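PDB 2Q0X: uncharacterized protein from Trypanosoma brucei, which is of unknown function but adopts the alpha/beta hydrolase fold, and is named as a paraflagellar rod component. Local coordinates for residues A[109-123]-A[132-144]. Numbering follows the deposited sequence.
Sequences EVALFATSTGTQLVF and KSSITRVILHGVV
Leu140 divides its two methyl branches between partners: CD2 packs on Val122 CG1 (3.8 Å) and Thr119 CG2 of helix 119-123 and on Ala114 CB of the neighbouring strand, whereas CD1 meets Phe123 CZ at 3.6 Å. With CG beside its backbone N (chi1 -52°), Leu140 leans back toward strand 110-115, and a forked residue suits this place because one branch reaches Val122, Thr119 and Ala114 while the other reaches the rim of the Phe123 ring. Val122 CG1 and Val138 CG1 meet with their chains running antiparallel past one another. Both are compact beta-branched residues, suited to a close helix-sheet interface, and small Ala114 lets the helix come near.

On the other face, Phe113 swings its ring beside Ile139, with CD2 3.6 Å from Ile139 CG2, while Ile139 O lies at the ring edge, in its plane. Trp43 meets this ring edge-to-face.

The parallel strands 110-115 and 135-143 are laced by backbone bonds such as Ile139 N to Leu112 O (2.7 Å). A beta bulge at Thr136 shifts the register by one and turns its hydroxyl toward Glu109. Thr136 OG1 lies 2.4 Å from Glu109 OE2, too short for the details of this bond to be trusted. Arg39 and Arg298 form salt bridges with this carboxylate; Arg137 pairs instead with Asp295.

Beyond the strand, Ala-Thr-Ser-Thr-Gly resembles the nucleophile elbow of alpha/beta hydrolases, with Ala114 in place of the first glycine; the strained Ser116 backbone (phi 57°, psi -136°) is consistent with one. Gly118, lacking a side chain, fits the tight turn where its N bonds Thr115 O at 3.0 Å. Water bridges His141 ND1 to Ser116 N, while NE2 is hydrogen-bonded to Asp267; a second water donates to both Ser116 O and His141 O.

Chemically, this beta-alpha-beta unit joins an apolar helix-sheet interface to a hydrated polar turn, consistent with a hydrolase-like elbow, though no activity is established.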
loop_
_atom_site.group_PDB
_atom_site.type_symbol
_atom_site.label_atom_id
_atom_site.label_comp_id
_atom_site.label_asym_id
_atom_site.label_seq_id
_atom_site.Cartn_x
_atom_site.Cartn_y
_atom_site.Cartn_z
ATOM N N GLU A 109 25.758 6.816 -0.826
ATOM C CA GLU A 109 25.012 8.065 -0.740
ATOM C C GLU A 109 23.603 7.849 -1.227
ATOM O O GLU A 109 23.300 6.854 -1.865
ATOM C CB GLU A 109 25.708 9.213 -1.486
ATOM C CG GLU A 109 26.245 8.864 -2.832
ATOM C CD GLU A 109 26.821 10.057 -3.581
ATOM O OE1 GLU A 109 27.707 9.856 -4.416
ATOM O OE2 GLU A 109 26.374 11.191 -3.374
ATOM N N VAL A 110 22.737 8.783 -0.865
ATOM C CA VAL A 110 21.326 8.684 -1.150
ATOM C C VAL A 110 20.892 10.026 -1.708
ATOM O O VAL A 110 21.099 11.074 -1.072
ATOM C CB VAL A 110 20.508 8.345 0.108
ATOM C CG1 VAL A 110 18.977 8.452 -0.180
ATOM C CG2 VAL A 110 20.872 6.948 0.647
ATOM N N ALA A 111 20.312 9.971 -2.915
ATOM C CA ALA A 111 19.556 11.070 -3.482
ATOM C C ALA A 111 18.082 10.872 -3.100
ATOM O O ALA A 111 17.440 9.911 -3.536
ATOM C CB ALA A 111 19.743 11.106 -5.009
ATOM N N LEU A 112 17.547 11.759 -2.261
ATOM C CA LEU A 112 16.142 11.663 -1.851
ATOM C C LEU A 112 15.236 12.314 -2.891
ATOM O O LEU A 112 15.430 13.472 -3.242
ATOM C CB LEU A 112 15.897 12.331 -0.493
ATOM C CG LEU A 112 15.811 11.482 0.781
ATOM C CD1 LEU A 112 15.426 12.356 1.995
ATOM C CD2 LEU A 112 14.832 10.350 0.624
ATOM N N PHE A 113 14.230 11.561 -3.340
ATOM C CA PHE A 113 13.322 11.966 -4.383
ATOM C C PHE A 113 11.890 11.839 -3.834
ATOM O O PHE A 113 11.447 10.758 -3.471
ATOM C CB PHE A 113 13.583 11.056 -5.595
ATOM C CG PHE A 113 12.684 11.280 -6.786
ATOM C CD1 PHE A 113 12.488 10.247 -7.685
ATOM C CD2 PHE A 113 12.065 12.505 -7.033
ATOM C CE1 PHE A 113 11.660 10.401 -8.798
ATOM C CE2 PHE A 113 11.250 12.683 -8.151
ATOM C CZ PHE A 113 11.048 11.626 -9.031
ATOM N N ALA A 114 11.184 12.958 -3.728
ATOM C CA ALA A 114 9.800 12.926 -3.264
ATOM C C ALA A 114 8.905 13.562 -4.279
ATOM O O ALA A 114 9.267 14.554 -4.893
ATOM C CB ALA A 114 9.631 13.622 -1.925
ATOM N N THR A 115 7.736 12.951 -4.458
ATOM C CA THR A 115 6.656 13.521 -5.227
ATOM C C THR A 115 5.479 13.769 -4.307
ATOM O O THR A 115 5.333 13.115 -3.273
ATOM C CB THR A 115 6.209 12.565 -6.358
ATOM O OG1 THR A 115 5.930 11.264 -5.814
ATOM C CG2 THR A 115 7.274 12.490 -7.454
ATOM N N SER A 116 4.629 14.714 -4.703
ATOM C CA SER A 116 3.355 14.973 -4.009
ATOM C C SER A 116 3.554 15.315 -2.508
ATOM O O SER A 116 4.471 16.067 -2.160
ATOM C CB SER A 116 2.410 13.775 -4.216
ATOM O OG SER A 116 1.119 14.079 -3.749
ATOM N N THR A 117 2.735 14.750 -1.614
ATOM C CA THR A 117 2.907 14.990 -0.168
ATOM C C THR A 117 4.105 14.250 0.484
ATOM O O THR A 117 4.346 14.396 1.695
ATOM C CB THR A 117 1.610 14.690 0.602
ATOM O OG1 THR A 117 1.293 13.294 0.522
ATOM C CG2 THR A 117 0.421 15.567 0.073
ATOM N N GLY A 118 4.850 13.464 -0.314
ATOM C CA GLY A 118 6.101 12.861 0.121
ATOM C C GLY A 118 7.143 13.903 0.471
ATOM O O GLY A 118 8.010 13.676 1.321
ATOM N N THR A 119 7.046 15.060 -0.181
ATOM C CA THR A 119 7.918 16.163 0.101
ATOM C C THR A 119 7.851 16.649 1.549
ATOM O O THR A 119 8.844 17.164 2.072
ATOM C CB THR A 119 7.718 17.359 -0.865
ATOM O OG1 THR A 119 6.456 17.954 -0.628
ATOM C CG2 THR A 119 7.820 16.959 -2.300
ATOM N N GLN A 120 6.678 16.527 2.178
ATOM C CA GLN A 120 6.527 16.828 3.599
ATOM C C GLN A 120 7.511 16.043 4.457
ATOM O O GLN A 120 8.022 16.546 5.479
ATOM C CB GLN A 120 5.129 16.450 4.064
ATOM C CG GLN A 120 4.788 16.943 5.482
ATOM C CD GLN A 120 3.377 16.672 5.889
ATOM O OE1 GLN A 120 2.762 15.715 5.428
ATOM N NE2 GLN A 120 2.847 17.504 6.798
ATOM N N LEU A 121 7.714 14.781 4.080
ATOM C CA LEU A 121 8.603 13.905 4.810
ATOM C C LEU A 121 10.059 14.303 4.609
ATOM O O LEU A 121 10.862 14.166 5.513
ATOM C CB LEU A 121 8.381 12.449 4.394
ATOM C CG LEU A 121 6.937 11.923 4.480
ATOM C CD1 LEU A 121 6.944 10.400 4.364
ATOM C CD2 LEU A 121 6.232 12.376 5.754
ATOM N N VAL A 122 10.399 14.796 3.421
ATOM C CA VAL A 122 11.770 15.116 3.118
ATOM C C VAL A 122 12.251 16.297 3.961
ATOM O O VAL A 122 13.371 16.253 4.460
ATOM C CB VAL A 122 11.989 15.344 1.600
ATOM C CG1 VAL A 122 13.386 15.940 1.310
ATOM C CG2 VAL A 122 11.799 14.032 0.842
ATOM N N PHE A 123 11.412 17.327 4.145
ATOM C CA PHE A 123 11.822 18.500 4.918
ATOM C C PHE A 123 12.056 18.127 6.375
ATOM O O PHE A 123 13.049 18.551 6.985
ATOM C CB PHE A 123 10.823 19.662 4.796
ATOM C CG PHE A 123 10.834 20.330 3.440
ATOM C CD1 PHE A 123 11.920 21.098 3.044
ATOM C CD2 PHE A 123 9.770 20.167 2.548
ATOM C CE1 PHE A 123 11.944 21.710 1.802
ATOM C CE2 PHE A 123 9.791 20.778 1.305
ATOM C CZ PHE A 123 10.875 21.552 0.932
ATOM N N LYS A 132 22.165 12.477 7.820
ATOM C CA LYS A 132 22.261 13.667 6.978
ATOM C C LYS A 132 23.521 13.737 6.095
ATOM O O LYS A 132 23.467 14.339 5.017
ATOM C CB LYS A 132 22.250 14.942 7.842
ATOM C CG LYS A 132 20.942 15.250 8.558
ATOM C CD LYS A 132 21.023 16.618 9.221
ATOM C CE LYS A 132 20.124 16.706 10.468
ATOM N NZ LYS A 132 20.172 18.081 11.060
ATOM N N SER A 133 24.649 13.190 6.574
ATOM C CA SER A 133 25.907 13.208 5.805
ATOM C C SER A 133 25.859 12.337 4.557
ATOM O O SER A 133 26.605 12.553 3.608
ATOM C CB SER A 133 27.098 12.768 6.671
ATOM O OG SER A 133 27.311 13.674 7.752
ATOM N N SER A 134 24.991 11.335 4.568
ATOM C CA SER A 134 24.845 10.436 3.439
ATOM C C SER A 134 23.735 10.857 2.450
ATOM O O SER A 134 23.609 10.285 1.362
ATOM C CB SER A 134 24.659 9.010 3.969
ATOM O OG SER A 134 25.815 8.622 4.716
ATOM N N ILE A 135 22.941 11.869 2.805
ATOM C CA ILE A 135 21.899 12.383 1.907
ATOM C C ILE A 135 22.509 13.548 1.091
ATOM O O ILE A 135 22.658 14.669 1.592
ATOM C CB ILE A 135 20.628 12.785 2.709
ATOM C CG1 ILE A 135 20.096 11.556 3.474
ATOM C CG2 ILE A 135 19.546 13.378 1.775
ATOM C CD1 ILE A 135 19.021 11.845 4.515
ATOM N N THR A 136 22.926 13.263 -0.141
ATOM C CA THR A 136 23.794 14.180 -0.896
ATOM C C THR A 136 23.068 14.987 -1.972
ATOM O O THR A 136 23.617 15.925 -2.538
ATOM C CB THR A 136 24.984 13.429 -1.545
ATOM O OG1 THR A 136 24.490 12.347 -2.324
ATOM C CG2 THR A 136 25.957 12.891 -0.501
ATOM N N ARG A 137 21.832 14.617 -2.253
ATOM C CA ARG A 137 21.021 15.309 -3.252
ATOM C C ARG A 137 19.592 15.150 -2.856
ATOM O O ARG A 137 19.207 14.142 -2.290
ATOM C CB ARG A 137 21.198 14.724 -4.671
ATOM C CG ARG A 137 22.454 15.148 -5.398
ATOM C CD ARG A 137 23.592 14.180 -5.149
ATOM N NE ARG A 137 24.907 14.851 -5.065
ATOM C CZ ARG A 137 25.804 14.840 -6.033
ATOM N NH1 ARG A 137 25.542 14.239 -7.174
ATOM N NH2 ARG A 137 26.959 15.418 -5.868
ATOM N N VAL A 138 18.809 16.170 -3.161
ATOM C CA VAL A 138 17.389 16.136 -2.945
ATOM C C VAL A 138 16.688 16.540 -4.247
ATOM O O VAL A 138 17.090 17.481 -4.917
ATOM C CB VAL A 138 16.978 17.043 -1.759
ATOM C CG1 VAL A 138 15.488 17.062 -1.602
ATOM C CG2 VAL A 138 17.673 16.561 -0.424
ATOM N N ILE A 139 15.642 15.801 -4.596
ATOM C CA ILE A 139 14.809 16.114 -5.749
ATOM C C ILE A 139 13.366 16.159 -5.282
ATOM O O ILE A 139 12.873 15.185 -4.737
ATOM C CB ILE A 139 14.937 15.022 -6.876
ATOM C CG1 ILE A 139 16.390 14.854 -7.334
ATOM C CG2 ILE A 139 13.973 15.334 -8.035
ATOM C CD1 ILE A 139 16.762 13.423 -7.790
ATOM N N LEU A 140 12.687 17.269 -5.522
ATOM C CA LEU A 140 11.306 17.402 -5.102
ATOM C C LEU A 140 10.438 17.813 -6.276
ATOM O O LEU A 140 10.763 18.741 -7.009
ATOM C CB LEU A 140 11.167 18.428 -3.972
ATOM C CG LEU A 140 12.073 18.283 -2.741
ATOM C CD1 LEU A 140 11.962 19.496 -1.824
ATOM C CD2 LEU A 140 11.802 17.020 -2.022
ATOM N N HIS A 141 9.323 17.114 -6.435
ATOM C CA HIS A 141 8.329 17.438 -7.459
ATOM C C HIS A 141 7.073 17.915 -6.785
ATOM O O HIS A 141 6.634 17.342 -5.781
ATOM C CB HIS A 141 8.029 16.245 -8.378
ATOM C CG HIS A 141 7.061 16.558 -9.484
ATOM N ND1 HIS A 141 5.699 16.630 -9.281
ATOM C CD2 HIS A 141 7.260 16.840 -10.793
ATOM C CE1 HIS A 141 5.102 16.928 -10.420
ATOM N NE2 HIS A 141 6.027 17.068 -11.352
ATOM N N GLY A 142 6.500 18.974 -7.355
ATOM C CA GLY A 142 5.183 19.413 -6.962
ATOM C C GLY A 142 4.406 20.111 -8.051
ATOM O O GLY A 142 4.974 20.752 -8.947
ATOM N N VAL A 143 3.089 19.968 -7.961
ATOM C CA VAL A 143 2.148 20.739 -8.757
ATOM C C VAL A 143 1.726 21.928 -7.927
ATOM O O VAL A 143 1.349 21.786 -6.775
ATOM C CB VAL A 143 0.901 19.930 -9.109
ATOM C CG1 VAL A 143 -0.081 20.797 -9.953
ATOM C CG2 VAL A 143 1.301 18.608 -9.816
ATOM N N VAL A 144 1.781 23.106 -8.520
ATOM C CA VAL A 144 1.447 24.336 -7.805
ATOM C C VAL A 144 0.233 25.004 -8.457
ATOM O O VAL A 144 -0.033 24.793 -9.636
ATOM C CB VAL A 144 2.641 25.311 -7.792
ATOM C CG1 VAL A 144 3.779 24.708 -7.020
ATOM C CG2 VAL A 144 3.087 25.660 -9.230
HETATM O O HOH W 1 5.130 18.211 -3.819
HETATM O O HOH W 2 3.857 15.756 -7.394
#